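Side-chain contacts in A putative transcriptional regulator (Rhodococcus sp., PDB 2HKU), which probably binds regulatory DNA as a two-chain transcriptional regulator of the TetR family: residues Gly101-Pro106 with Lys166-Ala171; Ala24-Ala29 with Glu64-Glu69. All blocks are in the same frame, centred on the assembly; numbering follows the deposited sequence.

Contact 1. Residues Gly101-Pro106 with Lys166-Ala171. With EDO (1,2-ethanediol), chain D.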
ATOM      1  N   GLY A 101     -16.394  -3.599   0.351  1.00 29.08           N
ATOM      2  CA  GLY A 101     -16.900  -2.698  -0.681  1.00 24.52           C
ATOM      3  C   GLY A 101     -16.880  -1.244  -0.351  1.00 25.66           C
ATOM      4  O   GLY A 101     -16.670  -0.428  -1.240  1.00 24.38           O
ATOM      5  N   SER A 102     -17.114  -0.869   0.907  1.00 24.60           N
ATOM      6  CA  SER A 102     -17.024   0.569   1.298  1.00 25.11           C
ATOM      7  C   SER A 102     -15.600   1.122   1.244  1.00 24.80           C
ATOM      8  O   SER A 102     -15.316   2.187   0.649  1.00 26.59           O
ATOM      9  CB  SER A 102     -17.519   0.777   2.763  1.00 23.57           C
ATOM     10  OG  SER A 102     -17.680   2.171   3.026  1.00 23.97           O
ATOM     11  N   LEU A 103     -14.698   0.415   1.914  1.00 26.38           N
ATOM     12  CA  LEU A 103     -13.266   0.854   1.916  1.00 26.48           C
ATOM     13  C   LEU A 103     -12.691   0.872   0.495  1.00 25.43           C
ATOM     14  O   LEU A 103     -12.000   1.756   0.182  1.00 25.72           O
ATOM     15  CB  LEU A 103     -12.432  -0.066   2.827  1.00 25.26           C
ATOM     16  CG  LEU A 103     -12.793   0.062   4.310  1.00 25.82           C
ATOM     17  CD1 LEU A 103     -12.009  -0.989   4.988  1.00 22.18           C
ATOM     18  CD2 LEU A 103     -12.522   1.541   4.845  1.00 24.74           C
ATOM     19  N   LEU A 104     -13.008  -0.116  -0.356  1.00 27.72           N
ATOM     20  CA  LEU A 104     -12.390  -0.203  -1.686  1.00 27.26           C
ATOM     21  C   LEU A 104     -13.070   0.669  -2.688  1.00 29.72           C
ATOM     22  O   LEU A 104     -12.484   1.054  -3.716  1.00 28.92           O
ATOM     23  CB  LEU A 104     -12.302  -1.652  -2.188  1.00 27.15           C
ATOM     24  CG  LEU A 104     -11.409  -2.534  -1.305  1.00 24.79           C
ATOM     25  CD1 LEU A 104     -11.315  -3.989  -1.773  1.00 27.06           C
ATOM     26  CD2 LEU A 104      -9.999  -1.943  -1.207  1.00 30.37           C
ATOM     27  N   GLY A 105     -14.322   1.037  -2.395  1.00 30.77           N
ATOM     28  CA  GLY A 105     -15.041   1.910  -3.295  1.00 29.43           C
ATOM     29  C   GLY A 105     -15.186   3.335  -2.846  1.00 30.60           C
ATOM     30  O   GLY A 105     -14.300   4.162  -3.095  1.00 30.76           O
ATOM     31  N   PRO A 106     -16.323   3.684  -2.177  1.00 29.87           N
ATOM     32  CA  PRO A 106     -16.339   5.076  -1.830  1.00 29.20           C
ATOM     33  C   PRO A 106     -15.247   5.544  -0.820  1.00 27.14           C
ATOM     34  O   PRO A 106     -14.964   6.713  -0.772  1.00 28.38           O
ATOM     35  CB  PRO A 106     -17.763   5.298  -1.235  1.00 28.87           C
ATOM     36  CG  PRO A 106     -18.210   3.992  -0.862  1.00 29.27           C
ATOM     37  CD  PRO A 106     -17.535   2.970  -1.718  1.00 32.03           C
ATOM     38  N   LYS A 166      -4.163  -6.685  11.156  1.00 20.35           N
ATOM     39  CA  LYS A 166      -3.123  -6.095  10.352  1.00 22.08           C
ATOM     40  C   LYS A 166      -3.063  -6.701   8.956  1.00 21.29           C
ATOM     41  O   LYS A 166      -2.689  -6.024   8.029  1.00 21.64           O
ATOM     42  CB  LYS A 166      -1.751  -6.262  11.044  1.00 23.57           C
ATOM     43  CG  LYS A 166      -1.630  -5.411  12.371  1.00 24.39           C
ATOM     44  CD  LYS A 166      -0.368  -5.781  13.129  1.00 27.15           C
ATOM     45  CE  LYS A 166      -0.189  -4.803  14.366  1.00 32.53           C
ATOM     46  NZ  LYS A 166       1.318  -4.956  14.741  1.00 38.80           N
ATOM     47  N   ALA A 167      -3.379  -7.991   8.832  1.00 18.67           N
ATOM     48  CA  ALA A 167      -3.471  -8.655   7.518  1.00 20.90           C
ATOM     49  C   ALA A 167      -4.598  -8.097   6.719  1.00 20.44           C
ATOM     50  O   ALA A 167      -4.474  -7.892   5.500  1.00 21.57           O
ATOM     51  CB  ALA A 167      -3.662 -10.190   7.702  1.00 20.01           C
ATOM     52  N   PHE A 168      -5.692  -7.769   7.393  1.00 18.85           N
ATOM     53  CA  PHE A 168      -6.836  -7.123   6.726  1.00 19.05           C
ATOM     54  C   PHE A 168      -6.418  -5.660   6.274  1.00 18.46           C
ATOM     55  O   PHE A 168      -6.555  -5.271   5.125  1.00 19.57           O
ATOM     56  CB  PHE A 168      -8.065  -7.030   7.644  1.00 18.95           C
ATOM     57  CG  PHE A 168      -9.261  -6.230   6.967  1.00 21.24           C
ATOM     58  CD1 PHE A 168     -10.082  -6.855   6.036  1.00 21.83           C
ATOM     59  CD2 PHE A 168      -9.489  -4.877   7.266  1.00 20.17           C
ATOM     60  CE1 PHE A 168     -11.161  -6.121   5.409  1.00 16.68           C
ATOM     61  CE2 PHE A 168     -10.512  -4.102   6.704  1.00 23.27           C
ATOM     62  CZ  PHE A 168     -11.351  -4.710   5.706  1.00 18.17           C
ATOM     63  N   TRP A 169      -5.912  -4.858   7.192  1.00 18.06           N
ATOM     64  CA  TRP A 169      -5.521  -3.501   6.819  1.00 18.19           C
ATOM     65  C   TRP A 169      -4.407  -3.380   5.738  1.00 18.54           C
ATOM     66  O   TRP A 169      -4.471  -2.498   4.901  1.00 17.85           O
ATOM     67  CB  TRP A 169      -5.253  -2.618   8.070  1.00 18.32           C
ATOM     68  CG  TRP A 169      -6.601  -2.029   8.563  1.00 20.66           C
ATOM     69  CD1 TRP A 169      -7.341  -2.443   9.649  1.00 23.30           C
ATOM     70  CD2 TRP A 169      -7.349  -1.012   7.918  1.00 18.90           C
ATOM     71  NE1 TRP A 169      -8.534  -1.725   9.696  1.00 22.74           N
ATOM     72  CE2 TRP A 169      -8.546  -0.840   8.641  1.00 24.13           C
ATOM     73  CE3 TRP A 169      -7.144  -0.241   6.746  1.00 18.82           C
ATOM     74  CZ2 TRP A 169      -9.521   0.077   8.247  1.00 22.64           C
ATOM     75  CZ3 TRP A 169      -8.112   0.692   6.378  1.00 23.05           C
ATOM     76  CH2 TRP A 169      -9.240   0.893   7.160  1.00 20.14           C
ATOM     77  N   SER A 170      -3.328  -4.146   5.858  1.00 16.96           N
ATOM     78  CA  SER A 170      -2.265  -4.028   4.817  1.00 19.64           C
ATOM     79  C   SER A 170      -2.700  -4.477   3.431  1.00 18.65           C
ATOM     80  O   SER A 170      -2.300  -3.870   2.463  1.00 18.62           O
ATOM     81  CB  SER A 170      -1.052  -4.819   5.214  1.00 20.00           C
ATOM     82  OG  SER A 170      -1.464  -6.116   5.529  1.00 27.73           O
ATOM     83  N   ALA A 171      -3.587  -5.486   3.353  1.00 20.39           N
ATOM     84  CA  ALA A 171      -4.329  -5.822   2.067  1.00 20.90           C
ATOM     85  C   ALA A 171      -5.147  -4.622   1.525  1.00 20.75           C
ATOM     86  O   ALA A 171      -5.080  -4.251   0.333  1.00 19.41           O
ATOM     87  CB  ALA A 171      -5.282  -7.066   2.268  1.00 22.10           C
TER
HETATM   88  C1  EDO D 302     -12.457  -3.666   9.880  1.00 27.62           C
HETATM   89  O1  EDO D 302     -13.484  -3.527  10.906  1.00 29.15           O
HETATM   90  C2  EDO D 302     -12.151  -2.230   9.530  1.00 20.03           C
HETATM   91  O2  EDO D 302     -11.304  -1.777  10.617  1.00 27.68           O
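L103, near the C-terminal end of helix 92-104, meets F168 and W169 of helix 161-181 inside the C-terminal domain of this TetR-family regulator. Its CB points toward the facing helix, and CG lies anti to the carbonyl carbon (chi1 -67°), which carries the isopropyl fork on toward the two rings. Both methyls reach CH2 of W169, but only CD1 also meets F168 across the contact. CD1 comes to the edge of the F168 ring, near its plane, 3.8 Å from CZ of F168, and it also lies 4.0 Å from CH2 of W169. CD2 has a single close neighbour across the contact, the same CH2 of W169, at 4.1 Å. F168 and W169 follow each other in the chain, and CE2 of F168 sits over one face of the W169 indole, offset toward its rim. A 1,2-ethanediol, probably from the crystallisation liquor, completes the cluster. NE1 of W169 donates to its O2 at 2.9 Å, with a bent N-H...O angle of 142°, while C1 of the diol packs 3.7 Å from CE2 of F168. E83, S141 and the backbone N of L146 also hydrogen-bond the diol. An alanine here instead of W169 would probably leave O2 of the diol without its indole N-H donor and open a gap beside both methyls of L103. Apolar carbons on one side and hydrogen-bonding groups on the other could suit a ligand of mixed polarity, as in the effector pockets of TetR relatives, though no natural ligand is seen here.

Contact 2. Residues Ala24-Ala29 with Glu64-Glu69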
ATOM      1  N   ALA A  24     -13.484  25.387   9.204  1.00 40.52           N
ATOM      2  CA  ALA A  24     -13.599  25.825   7.811  1.00 39.63           C
ATOM      3  C   ALA A  24     -12.375  25.345   6.998  1.00 37.04           C
ATOM      4  O   ALA A  24     -12.505  24.839   5.896  1.00 38.02           O
ATOM      5  CB  ALA A  24     -13.777  27.381   7.700  1.00 39.56           C
ATOM      6  N   LEU A  25     -11.206  25.528   7.571  1.00 35.63           N
ATOM      7  CA  LEU A  25      -9.925  25.084   6.969  1.00 34.43           C
ATOM      8  C   LEU A  25      -9.880  23.560   6.741  1.00 32.77           C
ATOM      9  O   LEU A  25      -9.588  23.048   5.625  1.00 29.61           O
ATOM     10  CB  LEU A  25      -8.769  25.551   7.858  1.00 33.84           C
ATOM     11  CG  LEU A  25      -8.334  26.990   7.610  1.00 35.48           C
ATOM     12  CD1 LEU A  25      -7.298  27.372   8.654  1.00 37.24           C
ATOM     13  CD2 LEU A  25      -7.721  27.145   6.209  1.00 38.82           C
ATOM     14  N   PHE A  26     -10.297  22.856   7.789  1.00 32.51           N
ATOM     15  CA  PHE A  26     -10.281  21.415   7.784  1.00 32.94           C
ATOM     16  C   PHE A  26     -11.140  20.859   6.695  1.00 32.43           C
ATOM     17  O   PHE A  26     -10.710  19.999   5.933  1.00 32.11           O
ATOM     18  CB  PHE A  26     -10.606  20.844   9.160  1.00 32.73           C
ATOM     19  CG  PHE A  26     -10.018  19.443   9.377  1.00 35.68           C
ATOM     20  CD1 PHE A  26      -8.714  19.290   9.829  1.00 37.61           C
ATOM     21  CD2 PHE A  26     -10.770  18.290   9.126  1.00 37.27           C
ATOM     22  CE1 PHE A  26      -8.181  18.027  10.037  1.00 39.23           C
ATOM     23  CE2 PHE A  26     -10.218  17.019   9.346  1.00 34.94           C
ATOM     24  CZ  PHE A  26      -8.965  16.899   9.805  1.00 33.51           C
ATOM     25  N   THR A  27     -12.368  21.375   6.576  1.00 33.01           N
ATOM     26  CA  THR A  27     -13.284  20.961   5.523  1.00 32.86           C
ATOM     27  C   THR A  27     -12.769  21.270   4.119  1.00 31.28           C
ATOM     28  O   THR A  27     -12.877  20.446   3.259  1.00 31.54           O
ATOM     29  CB  THR A  27     -14.713  21.616   5.762  1.00 33.91           C
ATOM     30  OG1 THR A  27     -15.223  21.084   7.001  1.00 38.91           O
ATOM     31  CG2 THR A  27     -15.694  21.296   4.647  1.00 37.63           C
ATOM     32  N   ALA A  28     -12.260  22.483   3.883  1.00 30.54           N
ATOM     33  CA  ALA A  28     -11.855  22.863   2.559  1.00 29.95           C
ATOM     34  C   ALA A  28     -10.665  21.956   2.223  1.00 28.68           C
ATOM     35  O   ALA A  28     -10.615  21.355   1.166  1.00 28.23           O
ATOM     36  CB  ALA A  28     -11.424  24.287   2.562  1.00 28.54           C
ATOM     37  N   ALA A  29      -9.740  21.864   3.179  1.00 28.54           N
ATOM     38  CA  ALA A  29      -8.530  20.999   3.027  1.00 28.29           C
ATOM     39  C   ALA A  29      -8.926  19.609   2.703  1.00 27.62           C
ATOM     40  O   ALA A  29      -8.381  19.014   1.764  1.00 27.20           O
ATOM     41  CB  ALA A  29      -7.693  21.013   4.271  1.00 26.75           C
ATOM     42  N   GLU A  64       2.031  20.699   5.912  1.00 32.79           N
ATOM     43  CA  GLU A  64       2.288  19.258   5.997  1.00 33.88           C
ATOM     44  C   GLU A  64       1.480  18.702   7.156  1.00 33.27           C
ATOM     45  O   GLU A  64       0.866  17.652   7.076  1.00 31.87           O
ATOM     46  CB  GLU A  64       3.808  19.011   6.232  1.00 35.48           C
ATOM     47  CG  GLU A  64       4.672  19.297   4.998  1.00 40.84           C
ATOM     48  CD  GLU A  64       4.774  20.807   4.627  1.00 43.04           C
ATOM     49  OE1 GLU A  64       5.030  21.623   5.540  1.00 47.15           O
ATOM     50  OE2 GLU A  64       4.582  21.190   3.432  1.00 44.63           O
ATOM     51  N   ARG A  65       1.439  19.470   8.238  1.00 32.16           N
ATOM     52  CA  ARG A  65       0.668  19.058   9.342  1.00 33.20           C
ATOM     53  C   ARG A  65      -0.861  19.091   9.090  1.00 31.69           C
ATOM     54  O   ARG A  65      -1.553  18.154   9.478  1.00 30.26           O
ATOM     55  CB  ARG A  65       0.968  19.893  10.560  1.00 34.84           C
ATOM     56  CG  ARG A  65       0.063  19.486  11.690  1.00 38.87           C
ATOM     57  CD  ARG A  65       0.694  19.966  12.980  1.00 47.24           C
ATOM     58  NE  ARG A  65       1.175  18.878  13.826  1.00 53.56           N
ATOM     59  CZ  ARG A  65       0.429  18.249  14.733  1.00 53.51           C
ATOM     60  NH1 ARG A  65       0.972  17.291  15.466  1.00 56.65           N
ATOM     61  NH2 ARG A  65      -0.852  18.582  14.908  1.00 54.03           N
ATOM     62  N   LEU A  66      -1.369  20.153   8.475  1.00 29.84           N
ATOM     63  CA  LEU A  66      -2.771  20.089   7.936  1.00 29.03           C
ATOM     64  C   LEU A  66      -3.047  18.834   7.059  1.00 27.98           C
ATOM     65  O   LEU A  66      -4.028  18.158   7.284  1.00 27.13           O
ATOM     66  CB  LEU A  66      -3.173  21.362   7.190  1.00 28.82           C
ATOM     67  CG  LEU A  66      -4.618  21.540   6.620  1.00 28.37           C
ATOM     68  CD1 LEU A  66      -5.707  21.348   7.626  1.00 25.79           C
ATOM     69  CD2 LEU A  66      -4.751  22.890   5.954  1.00 28.78           C
ATOM     70  N   PHE A  67      -2.142  18.523   6.107  1.00 26.33           N
ATOM     71  CA  PHE A  67      -2.295  17.414   5.215  1.00 23.30           C
ATOM     72  C   PHE A  67      -2.346  16.101   6.008  1.00 24.48           C
ATOM     73  O   PHE A  67      -3.243  15.291   5.788  1.00 20.37           O
ATOM     74  CB  PHE A  67      -1.089  17.290   4.249  1.00 25.84           C
ATOM     75  CG  PHE A  67      -1.275  16.186   3.238  1.00 23.89           C
ATOM     76  CD1 PHE A  67      -2.191  16.363   2.185  1.00 23.33           C
ATOM     77  CD2 PHE A  67      -0.685  14.996   3.402  1.00 23.79           C
ATOM     78  CE1 PHE A  67      -2.417  15.385   1.256  1.00 25.68           C
ATOM     79  CE2 PHE A  67      -0.843  13.990   2.459  1.00 22.13           C
ATOM     80  CZ  PHE A  67      -1.695  14.151   1.404  1.00 28.83           C
ATOM     81  N   VAL A  68      -1.355  15.868   6.896  1.00 21.84           N
ATOM     82  CA  VAL A  68      -1.403  14.628   7.640  1.00 23.69           C
ATOM     83  C   VAL A  68      -2.673  14.551   8.545  1.00 23.61           C
ATOM     84  O   VAL A  68      -3.302  13.480   8.654  1.00 22.68           O
ATOM     85  CB  VAL A  68      -0.028  14.372   8.452  1.00 24.62           C
ATOM     86  CG1 VAL A  68      -0.159  13.136   9.327  1.00 22.32           C
ATOM     87  CG2 VAL A  68       1.108  14.260   7.476  1.00 21.76           C
ATOM     88  N   GLU A  69      -3.045  15.642   9.225  1.00 24.12           N
ATOM     89  CA  GLU A  69      -4.223  15.522  10.074  1.00 25.72           C
ATOM     90  C   GLU A  69      -5.452  15.196   9.225  1.00 24.47           C
ATOM     91  O   GLU A  69      -6.242  14.322   9.583  1.00 25.45           O
ATOM     92  CB  GLU A  69      -4.515  16.801  10.842  1.00 25.15           C
ATOM     93  CG  GLU A  69      -3.622  16.954  12.019  1.00 29.25           C
ATOM     94  CD  GLU A  69      -4.031  18.110  12.864  1.00 30.80           C
ATOM     95  OE1 GLU A  69      -5.216  18.541  12.839  1.00 29.91           O
ATOM     96  OE2 GLU A  69      -3.143  18.574  13.536  1.00 32.00           O
TER
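With CG anti to the backbone N in both F26 (chi1 -155°) and L66 (chi1 -176°), the phenyl ring and the isopropyl group are brought to the interface of helices 21-36 and 63-87. These are the first helix of the TetR-type helix-turn-helix domain and the long helix that leads out of it. The short segments cross at -72°, their axes 10.3 Å apart, so the contact is confined to a few residues. The methyl of A29 rests against the forked end of L66: CB of A29 is 3.9 Å from CD2 of L66 and lies just as near its CG and CD1. The same CD1 approaches F26 obliquely, 4.3 Å from CD1 of the ring. Farther along, the F26 ring presents its edge to E69. CE1 of F26 lies 3.9 Å from CB of E69, which is in the plane of the ring, and CZ of F26 is 3.8 Å from the backbone O of E69. Y60 of helix 53-60, within the predicted helix-turn-helix motif, touches F26, L66 and E69 and so joins that motif to the crossing. Beyond CG the E69 chain is extended, and its carboxylate is held by two arginines: OE1 by R22 of the first helix, and OE2 by NH2 of R65, one turn back on its own helix, in a salt bridge of 2.7 Å.

Overall arrangement
Helix 63-87 runs from contact 2 to the flank of contact 1. Near its start it carries L66 and E69 of contact 2; farther along, A82 touches L103 of contact 1 and E83 binds the 1,2-ethanediol beside W169. The contact centres are 23 Å apart and their nearest atoms about 14 Å, so they do not touch. Contact 2 lies in the helix-turn-helix region, whereas contact 1 is buried, its centre about 7 Å from the centre of the chain, where its helix 161-181 also reaches the second subunit. If the diol lies where TetR relatives bind their effectors, this helix is a plausible route between that site and the DNA-binding domain.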